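Vitamin B12-binding protein (Vibrio cholerae O395, PDB 5YSC) binds vitamin B12 (cyanocobalamin) in the periplasm and probably delivers it to BtuC, the membrane-spanning subunit of the BtuCD importer. Local coordinates at residues I33-G38 / P53-E58; E58-A63 / L74-D79; N186-S191 / I200-V205; A226-A229 / A233-N236. All coordinates share one frame; numbering follows the deposited sequence.

The four contacts form two pairs, one on each side of the chain's centre, as expected of a two-lobed periplasmic binding protein with cobalamin held between its lobes. Contacts 1 and 2 come first along the chain; they share Glu-58, their centres are 14 Å apart, and they pack round helices 28-36 and 70-76 of the lobe built on strands 23-25, 43-45, 80-83 and 103-105. Contacts 3 and 4 follow in the lobe of strands 155-159, 184-186, 210-213 and 239-241, with centres 16 Å apart, and meet where Trp-227 packs on helix 200-206. Between the pairs the centres lie 36 to 48 Å apart, so each pair lies within its own lobe, and neither bridges the two.

Contact 1 (I33-G38 / P53-E58); sequences IAYAAG and PPQALE
Tyr-35 reaches from the last turn of helix 28-36 to the loop 53-58, where Pro-53 lies over one face of its ring. This is the tightly packed part. Pro-53 CD comes 3.5 Å from Tyr-35 CD1, and Pro-53 CG sits 4.1 Å from the ring centroid, 28° off the normal, a CH-pi contact over the face. Proline suits the place because its ring methylenes are rigidly held, and CD, bonded to nitrogen, is slightly polarised; here a cis peptide bond precedes it, and CG and CD are both offered to the aromatic ring. Ala-56 adds a smaller apolar touch, its CB 4.2 Å from Tyr-35 CE1, and as a buried alanine it lets the 3-10 turn 54-58 come close to the tyrosine.

The phenol end of the ring is looser. Gln-55 is exposed, and its CG lies 3.6 Å from Tyr-35 OH. With chi1 at 61° the chain leaves its backbone between N and the carbonyl carbon, then runs extended, which carries the amide past the ring at an oblique slant, its plane 31° from that of the ring. Gln-55 OE1 stands 3.8 Å from Tyr-35 CE2, and no hydrogen bond joins the two segments.

Just beyond Tyr-35 the helix ends in a Schellman motif, with Gly-38 at positive phi as its C-prime residue. Ile-33 of this helix and Ala-37 just after it pack against helix 112-122, while Tyr-35 also touches Leu-59, in the loop that leads from strand 43-45 to helix 70-76.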
loop_
_atom_site.group_PDB
_atom_site.type_symbol
_atom_site.label_atom_id
_atom_site.label_comp_id
_atom_site.label_asym_id
_atom_site.label_seq_id
_atom_site.Cartn_x
_atom_site.Cartn_y
_atom_site.Cartn_z
ATOM N N ILE A 33 4.869 2.994 -9.195
ATOM C CA ILE A 33 4.021 2.853 -10.377
ATOM C C ILE A 33 4.553 3.686 -11.519
ATOM O O ILE A 33 4.443 3.287 -12.691
ATOM C CB ILE A 33 2.570 3.224 -10.025
ATOM C CG1 ILE A 33 1.955 2.150 -9.109
ATOM C CG2 ILE A 33 1.775 3.406 -11.267
ATOM C CD1 ILE A 33 1.953 0.849 -9.641
ATOM N N ALA A 34 5.128 4.849 -11.203
ATOM C CA ALA A 34 5.723 5.695 -12.242
ATOM C C ALA A 34 6.850 4.962 -12.964
ATOM O O ALA A 34 6.901 4.947 -14.203
ATOM C CB ALA A 34 6.205 7.025 -11.653
ATOM N N TYR A 35 7.756 4.324 -12.210
ATOM C CA TYR A 35 8.817 3.555 -12.871
ATOM C C TYR A 35 8.251 2.396 -13.675
ATOM O O TYR A 35 8.680 2.171 -14.820
ATOM C CB TYR A 35 9.841 3.040 -11.857
ATOM C CG TYR A 35 10.931 4.034 -11.543
ATOM C CD1 TYR A 35 10.754 4.966 -10.550
ATOM C CD2 TYR A 35 12.153 4.037 -12.221
ATOM C CE1 TYR A 35 11.725 5.884 -10.239
ATOM C CE2 TYR A 35 13.126 4.958 -11.915
ATOM C CZ TYR A 35 12.914 5.882 -10.906
ATOM O OH TYR A 35 13.914 6.819 -10.560
ATOM N N ALA A 36 7.252 1.680 -13.128
ATOM C CA ALA A 36 6.662 0.562 -13.866
ATOM C C ALA A 36 5.974 1.023 -15.147
ATOM O O ALA A 36 5.871 0.246 -16.114
ATOM C CB ALA A 36 5.670 -0.184 -12.991
ATOM N N ALA A 37 5.483 2.256 -15.150
ATOM C CA ALA A 37 4.763 2.827 -16.272
ATOM C C ALA A 37 5.682 3.428 -17.297
ATOM O O ALA A 37 5.181 4.056 -18.234
ATOM C CB ALA A 37 3.774 3.901 -15.786
ATOM N N GLY A 38 6.998 3.279 -17.146
ATOM C CA GLY A 38 7.922 3.885 -18.090
ATOM C C GLY A 38 8.049 5.392 -17.993
ATOM O O GLY A 38 8.233 6.068 -19.021
ATOM N N PRO A 53 11.964 1.927 -7.186
ATOM C CA PRO A 53 13.268 1.247 -7.310
ATOM C C PRO A 53 14.332 2.091 -6.626
ATOM O O PRO A 53 14.161 3.296 -6.432
ATOM C CB PRO A 53 13.491 1.200 -8.816
ATOM C CG PRO A 53 12.158 1.263 -9.434
ATOM C CD PRO A 53 11.395 2.220 -8.516
ATOM N N PRO A 54 15.422 1.481 -6.160
ATOM C CA PRO A 54 16.298 2.227 -5.254
ATOM C C PRO A 54 16.928 3.487 -5.833
ATOM O O PRO A 54 17.262 4.378 -5.057
ATOM C CB PRO A 54 17.360 1.178 -4.856
ATOM C CG PRO A 54 16.622 -0.160 -5.033
ATOM C CD PRO A 54 15.740 0.044 -6.227
ATOM N N GLN A 55 17.114 3.594 -7.149
ATOM C CA GLN A 55 17.677 4.815 -7.723
ATOM C C GLN A 55 16.821 6.037 -7.368
ATOM O O GLN A 55 17.293 7.169 -7.460
ATOM C CB GLN A 55 17.810 4.696 -9.246
ATOM C CG GLN A 55 16.544 4.485 -9.996
ATOM C CD GLN A 55 16.771 3.842 -11.359
ATOM O OE1 GLN A 55 16.241 2.759 -11.646
ATOM N NE2 GLN A 55 17.571 4.501 -12.201
ATOM N N ALA A 56 15.576 5.809 -6.948
ATOM C CA ALA A 56 14.687 6.916 -6.602
ATOM C C ALA A 56 15.185 7.672 -5.384
ATOM O O ALA A 56 14.776 8.822 -5.166
ATOM C CB ALA A 56 13.249 6.438 -6.336
ATOM N N LEU A 57 16.034 7.032 -4.569
ATOM C CA LEU A 57 16.695 7.704 -3.459
ATOM C C LEU A 57 17.452 8.939 -3.934
ATOM O O LEU A 57 17.678 9.871 -3.163
ATOM C CB LEU A 57 17.676 6.728 -2.802
ATOM C CG LEU A 57 17.085 5.542 -2.061
ATOM C CD1 LEU A 57 18.166 4.425 -1.869
ATOM C CD2 LEU A 57 16.526 6.054 -0.732
ATOM N N GLU A 58 17.857 8.931 -5.165
ATOM C CA GLU A 58 18.679 10.006 -5.725
ATOM C C GLU A 58 17.907 11.295 -6.035
ATOM O O GLU A 58 18.492 12.284 -6.274
ATOM C CB GLU A 58 19.354 9.524 -7.051
ATOM C CG GLU A 58 20.437 10.413 -7.600
ATOM C CD GLU A 58 21.296 9.808 -8.669
ATOM O OE1 GLU A 58 20.867 8.887 -9.282
ATOM O OE2 GLU A 58 22.435 10.278 -8.848
#

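Contact 2 (E58-A63 / L74-D79); sequences ELERVA and LTLKPD. With SO4 (sulfate ion), chain C.
Val-62 and Leu-76 make the apolar part of the contact, Val-62 CG1 lying 4.0 Å from Leu-76 CD1. Both are buried, and their branched chains also rest on Ala-45 and Ile-24 of the parallel sheet. The side chains of Glu-60 and Leu-76 reach toward each other from opposite directions: Glu-60 OE2 is 3.2 Å from Leu-76 CD2, a close van der Waals contact between a carboxylate oxygen and a methyl group. The other oxygen, OE1, forms a salt bridge with Lys-72, one turn earlier on the leucine's helix, which probably favours the charged form of this exposed glutamate.

The helix involved, 70-76, belongs to a beta-alpha-beta crossover that leaves strand 43-45 and returns as strand 80-83, passing strand 23-25 between them.

Hydrogen bonds gather round Arg-61, whose side chain sets off away from 74-79. A bend at chi2 (86°) folds its chain back, and NH1 bonds to Leu-59 O at 2.9 Å and also to Ala-56 O. The sulfate, probably from the crystallisation liquor, lies at the guanidinium edge with its sulfur in plane; Arg-61 NE meets O4 at 2.6 Å and Arg-61 NH2 meets O1 at 2.8 Å. NH2 also bonds to Ser-50 O, and Tyr-49 N donates to the same ion.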
loop_
_atom_site.group_PDB
_atom_site.type_symbol
_atom_site.label_atom_id
_atom_site.label_comp_id
_atom_site.label_asym_id
_atom_site.label_seq_id
_atom_site.Cartn_x
_atom_site.Cartn_y
_atom_site.Cartn_z
ATOM N N GLU A 58 17.857 8.931 -5.165
ATOM C CA GLU A 58 18.679 10.006 -5.725
ATOM C C GLU A 58 17.907 11.295 -6.035
ATOM O O GLU A 58 18.492 12.284 -6.274
ATOM C CB GLU A 58 19.354 9.524 -7.051
ATOM C CG GLU A 58 20.437 10.413 -7.600
ATOM C CD GLU A 58 21.296 9.808 -8.669
ATOM O OE1 GLU A 58 20.867 8.887 -9.282
ATOM O OE2 GLU A 58 22.435 10.278 -8.848
ATOM N N LEU A 59 16.609 11.244 -6.027
ATOM C CA LEU A 59 15.826 12.377 -6.423
ATOM C C LEU A 59 15.401 13.272 -5.307
ATOM O O LEU A 59 15.262 12.855 -4.239
ATOM C CB LEU A 59 14.624 11.913 -7.158
ATOM C CG LEU A 59 14.809 10.999 -8.356
ATOM C CD1 LEU A 59 13.543 10.364 -8.900
ATOM C CD2 LEU A 59 15.505 11.767 -9.425
ATOM N N GLU A 60 15.179 14.553 -5.579
ATOM C CA GLU A 60 14.839 15.379 -4.436
ATOM C C GLU A 60 13.413 15.092 -3.960
ATOM O O GLU A 60 12.571 14.571 -4.697
ATOM C CB GLU A 60 15.058 16.871 -4.715
ATOM C CG GLU A 60 14.332 17.494 -5.840
ATOM C CD GLU A 60 14.676 18.982 -5.949
ATOM O OE1 GLU A 60 15.169 19.581 -4.961
ATOM O OE2 GLU A 60 14.476 19.549 -7.032
ATOM N N ARG A 61 13.183 15.373 -2.680
ATOM C CA ARG A 61 11.923 15.105 -1.998
ATOM C C ARG A 61 11.086 16.376 -1.901
ATOM O O ARG A 61 11.611 17.449 -1.592
ATOM C CB ARG A 61 12.195 14.564 -0.608
ATOM C CG ARG A 61 12.428 13.085 -0.586
ATOM C CD ARG A 61 13.842 12.632 -0.851
ATOM N NE ARG A 61 13.831 11.177 -0.666
ATOM C CZ ARG A 61 13.903 10.265 -1.632
ATOM N NH1 ARG A 61 14.135 10.601 -2.898
ATOM N NH2 ARG A 61 13.795 8.995 -1.301
ATOM N N VAL A 62 9.787 16.254 -2.166
ATOM C CA VAL A 62 8.904 17.414 -2.045
ATOM C C VAL A 62 7.660 17.079 -1.245
ATOM O O VAL A 62 6.687 17.834 -1.259
ATOM C CB VAL A 62 8.516 17.973 -3.421
ATOM C CG1 VAL A 62 9.744 18.618 -4.094
ATOM C CG2 VAL A 62 7.900 16.905 -4.308
ATOM N N ALA A 63 7.650 15.953 -0.547
ATOM C CA ALA A 63 6.434 15.600 0.176
ATOM C C ALA A 63 6.742 14.585 1.265
ATOM O O ALA A 63 7.634 13.745 1.127
ATOM C CB ALA A 63 5.355 15.046 -0.751
ATOM N N LEU A 74 6.814 24.579 -7.195
ATOM C CA LEU A 74 6.822 25.746 -8.069
ATOM C C LEU A 74 8.179 25.874 -8.748
ATOM O O LEU A 74 8.272 26.098 -9.960
ATOM C CB LEU A 74 6.527 27.001 -7.244
ATOM C CG LEU A 74 5.145 27.655 -7.143
ATOM C CD1 LEU A 74 4.019 26.956 -7.854
ATOM C CD2 LEU A 74 4.816 27.838 -5.677
ATOM N N THR A 75 9.218 25.673 -7.951
ATOM C CA THR A 75 10.601 25.697 -8.390
ATOM C C THR A 75 10.929 24.683 -9.483
ATOM O O THR A 75 11.902 24.853 -10.206
ATOM C CB THR A 75 11.516 25.380 -7.202
ATOM O OG1 THR A 75 11.948 26.593 -6.572
ATOM C CG2 THR A 75 12.705 24.553 -7.650
ATOM N N LEU A 76 10.129 23.627 -9.587
ATOM C CA LEU A 76 10.431 22.510 -10.474
ATOM C C LEU A 76 9.634 22.510 -11.763
ATOM O O LEU A 76 10.018 21.808 -12.701
ATOM C CB LEU A 76 10.201 21.175 -9.753
ATOM C CG LEU A 76 11.269 20.815 -8.709
ATOM C CD1 LEU A 76 10.806 19.694 -7.802
ATOM C CD2 LEU A 76 12.581 20.421 -9.393
ATOM N N LYS A 77 8.540 23.257 -11.801
ATOM C CA LYS A 77 7.744 23.404 -13.015
ATOM C C LYS A 77 7.326 22.088 -13.677
ATOM O O LYS A 77 7.544 21.902 -14.868
ATOM C CB LYS A 77 8.502 24.266 -14.030
ATOM C CG LYS A 77 9.091 25.536 -13.434
ATOM C CD LYS A 77 10.039 26.223 -14.398
ATOM C CE LYS A 77 9.488 27.567 -14.834
ATOM N NZ LYS A 77 10.526 28.631 -14.815
ATOM N N PRO A 78 6.706 21.191 -12.918
ATOM C CA PRO A 78 6.331 19.893 -13.470
ATOM C C PRO A 78 5.258 20.043 -14.523
ATOM O O PRO A 78 4.411 20.932 -14.447
ATOM C CB PRO A 78 5.815 19.124 -12.242
ATOM C CG PRO A 78 5.172 20.189 -11.413
ATOM C CD PRO A 78 6.117 21.390 -11.577
ATOM N N ASP A 79 5.287 19.172 -15.529
ATOM C CA ASP A 79 4.161 19.085 -16.440
ATOM C C ASP A 79 3.239 17.929 -16.098
ATOM O O ASP A 79 2.195 17.781 -16.733
ATOM C CB ASP A 79 4.643 18.997 -17.898
ATOM C CG ASP A 79 5.594 17.843 -18.153
ATOM O OD1 ASP A 79 5.846 17.051 -17.224
ATOM O OD2 ASP A 79 6.094 17.724 -19.295
HETATM S S SO4 C . 13.693 9.844 2.463
HETATM O O1 SO4 C . 13.427 8.820 1.437
HETATM O O2 SO4 C . 15.065 9.712 2.956
HETATM O O3 SO4 C . 12.763 9.633 3.571
HETATM O O4 SO4 C . 13.557 11.195 1.919
#

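Contact 3 (N186-S191 / I200-V205); sequences NIFADS and IEQVLV
The ring of Phe-188 meets helix 200-206 with its edge: Gln-202 C and Val-203 N lie near the ring plane, and Phe-188 CZ is 3.9 Å from Gln-202 C. The other flat group, the Gln-202 amide, is turned almost perpendicular to the ring, at 84°. It takes no part in the touch, which falls to the aliphatic Gln-202 CB, 4.0 Å from Phe-188 CZ; the amide oxygen instead accepts from Ser-199 N at the start of the helix. Beside this, Val-203 CG2 packs 4.1 Å from Phe-188 CE2, the two side chains crossing at about a right angle. This methyl branch stands beside the backbone N of Val-203, which brings it to the ring.

The loop carrying the phenylalanine is shaped by its own polar bonds. A type I turn runs from Asn-186 to Ala-189, and Asn-186 OD1 accepts from Phe-188 N at 3.0 Å in an Asx turn, with the donor above the carbonyl plane. Ser-191 OG donates to Phe-188 O at 2.7 Å.

Phe-188 and Val-203 also touch Val-198. Between the two segments the join is van der Waals packing without a hydrogen bond; just past them Lys-206 NZ bonds to Ile-187 O, adding one polar tie to the helix that bears Glu-201, predicted to matter for BtuC binding.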
loop_
_atom_site.group_PDB
_atom_site.type_symbol
_atom_site.label_atom_id
_atom_site.label_comp_id
_atom_site.label_asym_id
_atom_site.label_seq_id
_atom_site.Cartn_x
_atom_site.Cartn_y
_atom_site.Cartn_z
ATOM N N ASN A 186 -11.225 -8.791 8.233
ATOM C CA ASN A 186 -10.667 -7.856 9.196
ATOM C C ASN A 186 -11.557 -7.747 10.422
ATOM O O ASN A 186 -12.734 -7.415 10.290
ATOM C CB ASN A 186 -10.511 -6.492 8.521
ATOM C CG ASN A 186 -10.011 -5.431 9.449
ATOM O OD1 ASN A 186 -9.468 -5.707 10.517
ATOM N ND2 ASN A 186 -10.155 -4.186 9.024
ATOM N N ILE A 187 -10.996 -7.978 11.615
ATOM C CA ILE A 187 -11.800 -7.937 12.848
ATOM C C ILE A 187 -12.266 -6.526 13.157
ATOM O O ILE A 187 -13.222 -6.334 13.922
ATOM C CB ILE A 187 -11.035 -8.488 14.076
ATOM C CG1 ILE A 187 -9.705 -7.745 14.301
ATOM C CG2 ILE A 187 -10.815 -9.993 13.949
ATOM C CD1 ILE A 187 -9.066 -8.010 15.697
ATOM N N PHE A 188 -11.596 -5.515 12.617
ATOM C CA PHE A 188 -11.961 -4.131 12.877
ATOM C C PHE A 188 -12.606 -3.473 11.661
ATOM O O PHE A 188 -12.639 -2.244 11.566
ATOM C CB PHE A 188 -10.735 -3.360 13.348
ATOM C CG PHE A 188 -10.343 -3.660 14.773
ATOM C CD1 PHE A 188 -11.128 -3.187 15.822
ATOM C CD2 PHE A 188 -9.213 -4.403 15.072
ATOM C CE1 PHE A 188 -10.789 -3.450 17.154
ATOM C CE2 PHE A 188 -8.855 -4.675 16.392
ATOM C CZ PHE A 188 -9.640 -4.198 17.442
ATOM N N ALA A 189 -13.169 -4.270 10.764
ATOM C CA ALA A 189 -13.713 -3.736 9.527
ATOM C C ALA A 189 -14.735 -2.648 9.811
ATOM O O ALA A 189 -14.732 -1.592 9.173
ATOM C CB ALA A 189 -14.356 -4.852 8.715
ATOM N N ASP A 190 -15.621 -2.904 10.771
ATOM C CA ASP A 190 -16.699 -1.965 11.109
ATOM C C ASP A 190 -16.238 -1.014 12.208
ATOM O O ASP A 190 -16.676 -1.082 13.352
ATOM C CB ASP A 190 -17.947 -2.722 11.547
ATOM C CG ASP A 190 -18.455 -3.666 10.485
ATOM O OD1 ASP A 190 -18.274 -3.336 9.284
ATOM O OD2 ASP A 190 -19.022 -4.731 10.855
ATOM N N SER A 191 -15.332 -0.112 11.839
ATOM C CA SER A 191 -14.910 0.979 12.702
ATOM C C SER A 191 -15.379 2.310 12.123
ATOM O O SER A 191 -15.674 2.442 10.927
ATOM C CB SER A 191 -13.388 1.019 12.889
ATOM O OG SER A 191 -12.896 -0.215 13.380
ATOM N N ILE A 200 -5.405 -2.614 23.650
ATOM C CA ILE A 200 -5.101 -4.030 23.840
ATOM C C ILE A 200 -6.380 -4.809 24.079
ATOM O O ILE A 200 -6.599 -5.873 23.494
ATOM C CB ILE A 200 -4.116 -4.224 25.006
ATOM C CG1 ILE A 200 -2.694 -3.884 24.566
ATOM C CG2 ILE A 200 -4.193 -5.676 25.526
ATOM C CD1 ILE A 200 -1.607 -4.154 25.617
ATOM N N GLU A 201 -7.229 -4.299 24.977
ATOM C CA GLU A 201 -8.472 -4.984 25.326
ATOM C C GLU A 201 -9.347 -5.200 24.097
ATOM O O GLU A 201 -9.923 -6.279 23.913
ATOM C CB GLU A 201 -9.227 -4.167 26.386
ATOM C CG GLU A 201 -8.644 -4.199 27.808
ATOM C CD GLU A 201 -7.193 -3.744 27.901
ATOM O OE1 GLU A 201 -6.430 -4.355 28.696
ATOM O OE2 GLU A 201 -6.820 -2.779 27.191
ATOM N N GLN A 202 -9.443 -4.183 23.249
ATOM C CA GLN A 202 -10.231 -4.283 22.027
ATOM C C GLN A 202 -9.815 -5.474 21.164
ATOM O O GLN A 202 -10.660 -6.212 20.676
ATOM C CB GLN A 202 -10.140 -2.991 21.223
ATOM C CG GLN A 202 -10.993 -1.864 21.771
ATOM C CD GLN A 202 -10.810 -0.571 21.009
ATOM O OE1 GLN A 202 -9.876 0.185 21.262
ATOM N NE2 GLN A 202 -11.706 -0.308 20.072
ATOM N N VAL A 203 -8.513 -5.647 20.969
ATOM C CA VAL A 203 -8.012 -6.812 20.241
ATOM C C VAL A 203 -8.336 -8.083 21.011
ATOM O O VAL A 203 -8.871 -9.050 20.457
ATOM C CB VAL A 203 -6.494 -6.703 20.000
ATOM C CG1 VAL A 203 -5.990 -7.919 19.205
ATOM C CG2 VAL A 203 -6.123 -5.400 19.300
ATOM N N LEU A 204 -7.968 -8.108 22.299
ATOM C CA LEU A 204 -8.159 -9.304 23.114
ATOM C C LEU A 204 -9.590 -9.787 23.036
ATOM O O LEU A 204 -9.854 -10.981 22.857
ATOM C CB LEU A 204 -7.787 -9.022 24.573
ATOM C CG LEU A 204 -6.322 -8.718 24.904
ATOM C CD1 LEU A 204 -6.138 -8.534 26.407
ATOM C CD2 LEU A 204 -5.422 -9.802 24.384
ATOM N N VAL A 205 -10.528 -8.857 23.155
ATOM C CA VAL A 205 -11.934 -9.214 23.118
ATOM C C VAL A 205 -12.261 -9.879 21.794
ATOM O O VAL A 205 -12.970 -10.888 21.756
ATOM C CB VAL A 205 -12.778 -7.954 23.384
ATOM C CG1 VAL A 205 -14.139 -8.020 22.732
ATOM C CG2 VAL A 205 -12.901 -7.740 24.887
#

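Contact 4 (A226-A229 / A233-N236); sequences AWQA and AVQN
Gln-235 and Gln-228 supply the hydrogen bond of this surface contact. Gln-235 NE2 donates to the backbone oxygen Gln-228 O at 3.0 Å, with an N-H...O angle of 155°. The acceptor lies in the amide plane of Gln-235, as suits an N-H of a planar amide, while the donor is somewhat tilted from the carbonyl plane of Gln-228. Ala-229 O is also near, 2.9 Å from Gln-235 NE2, so the amide nitrogen sits beside two successive backbone oxygens. A long, flexible glutamine fits here: leaving the helix with CG beside its own backbone N (chi1 -54°) and running extended from there, it bridges to the preceding loop.

The segment 226-229 follows helix 215-220 and leads within a few residues into helix 232-235, after which the chain forms strand 239-241, an outermost strand of the parallel sheet in this lobe. The contact thus joins a loop to the short helix that follows it, across three intervening residues, about 28 Å from the centre of the chain. Trp-227 looks elsewhere, packing on Ile-200 and Leu-204 of helix 200-206.

Van der Waals contacts fill in beside the polar bond. Val-234 CG1 lies 3.7 Å from Gln-228 CA and 3.8 Å from Gln-228 CB, a compact branched side chain set against the loop backbone; Val-234 also touches Trp-224. The aliphatic parts of the glutamines meet as well, Gln-228 CG lying 3.8 Å from Gln-235 CG. Their terminal amides do not stack, their planes being 48° apart, and Gln-228 OE1 lies 3.7 Å from Gln-235 CA.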
loop_
_atom_site.group_PDB
_atom_site.type_symbol
_atom_site.label_atom_id
_atom_site.label_comp_id
_atom_site.label_asym_id
_atom_site.label_seq_id
_atom_site.Cartn_x
_atom_site.Cartn_y
_atom_site.Cartn_z
ATOM N N ALA A 226 3.080 -11.887 25.803
ATOM C CA ALA A 226 2.526 -11.716 27.145
ATOM C C ALA A 226 1.066 -12.164 27.258
ATOM O O ALA A 226 0.594 -12.425 28.374
ATOM C CB ALA A 226 2.662 -10.253 27.568
ATOM N N TRP A 227 0.351 -12.297 26.140
ATOM C CA TRP A 227 -1.080 -12.558 26.132
ATOM C C TRP A 227 -1.402 -13.931 25.562
ATOM O O TRP A 227 -2.492 -14.148 25.029
ATOM C CB TRP A 227 -1.808 -11.462 25.348
ATOM C CG TRP A 227 -1.537 -10.143 25.933
ATOM C CD1 TRP A 227 -0.578 -9.254 25.554
ATOM C CD2 TRP A 227 -2.199 -9.565 27.056
ATOM N NE1 TRP A 227 -0.615 -8.155 26.358
ATOM C CE2 TRP A 227 -1.611 -8.316 27.287
ATOM C CE3 TRP A 227 -3.243 -9.984 27.881
ATOM C CZ2 TRP A 227 -2.032 -7.472 28.318
ATOM C CZ3 TRP A 227 -3.665 -9.142 28.893
ATOM C CH2 TRP A 227 -3.055 -7.903 29.104
ATOM N N GLN A 228 -0.462 -14.878 25.663
ATOM C CA GLN A 228 -0.685 -16.188 25.058
ATOM C C GLN A 228 -1.974 -16.828 25.540
ATOM O O GLN A 228 -2.749 -17.366 24.744
ATOM C CB GLN A 228 0.478 -17.127 25.361
ATOM C CG GLN A 228 0.341 -18.439 24.620
ATOM C CD GLN A 228 1.659 -19.118 24.436
ATOM O OE1 GLN A 228 1.927 -19.725 23.398
ATOM N NE2 GLN A 228 2.511 -19.017 25.450
ATOM N N ALA A 229 -2.201 -16.805 26.852
ATOM C CA ALA A 229 -3.351 -17.499 27.424
ATOM C C ALA A 229 -4.660 -16.992 26.843
ATOM O O ALA A 229 -5.584 -17.782 26.608
ATOM C CB ALA A 229 -3.347 -17.344 28.938
ATOM N N ALA A 233 -4.502 -17.005 18.608
ATOM C CA ALA A 233 -3.477 -16.693 17.614
ATOM C C ALA A 233 -2.076 -16.886 18.175
ATOM O O ALA A 233 -1.186 -17.310 17.447
ATOM C CB ALA A 233 -3.655 -15.271 17.079
ATOM N N VAL A 234 -1.843 -16.583 19.452
ATOM C CA VAL A 234 -0.501 -16.763 19.990
ATOM C C VAL A 234 -0.248 -18.238 20.295
ATOM O O VAL A 234 0.812 -18.775 19.951
ATOM C CB VAL A 234 -0.290 -15.870 21.225
ATOM C CG1 VAL A 234 1.114 -16.048 21.800
ATOM C CG2 VAL A 234 -0.516 -14.420 20.840
ATOM N N GLN A 235 -1.226 -18.907 20.921
ATOM C CA GLN A 235 -1.082 -20.332 21.246
ATOM C C GLN A 235 -0.796 -21.145 19.996
ATOM O O GLN A 235 -0.018 -22.105 20.030
ATOM C CB GLN A 235 -2.346 -20.867 21.931
ATOM C CG GLN A 235 -2.799 -20.085 23.157
ATOM C CD GLN A 235 -4.247 -20.368 23.537
ATOM O OE1 GLN A 235 -4.865 -21.326 23.057
ATOM N NE2 GLN A 235 -4.802 -19.515 24.392
ATOM N N ASN A 236 -1.418 -20.766 18.881
ATOM C CA ASN A 236 -1.287 -21.463 17.615
ATOM C C ASN A 236 -0.120 -20.959 16.776
ATOM O O ASN A 236 0.034 -21.400 15.638
ATOM C CB ASN A 236 -2.597 -21.343 16.842
ATOM C CG ASN A 236 -3.742 -22.086 17.508
ATOM O OD1 ASN A 236 -3.529 -23.070 18.224
ATOM N ND2 ASN A 236 -4.973 -21.631 17.247
#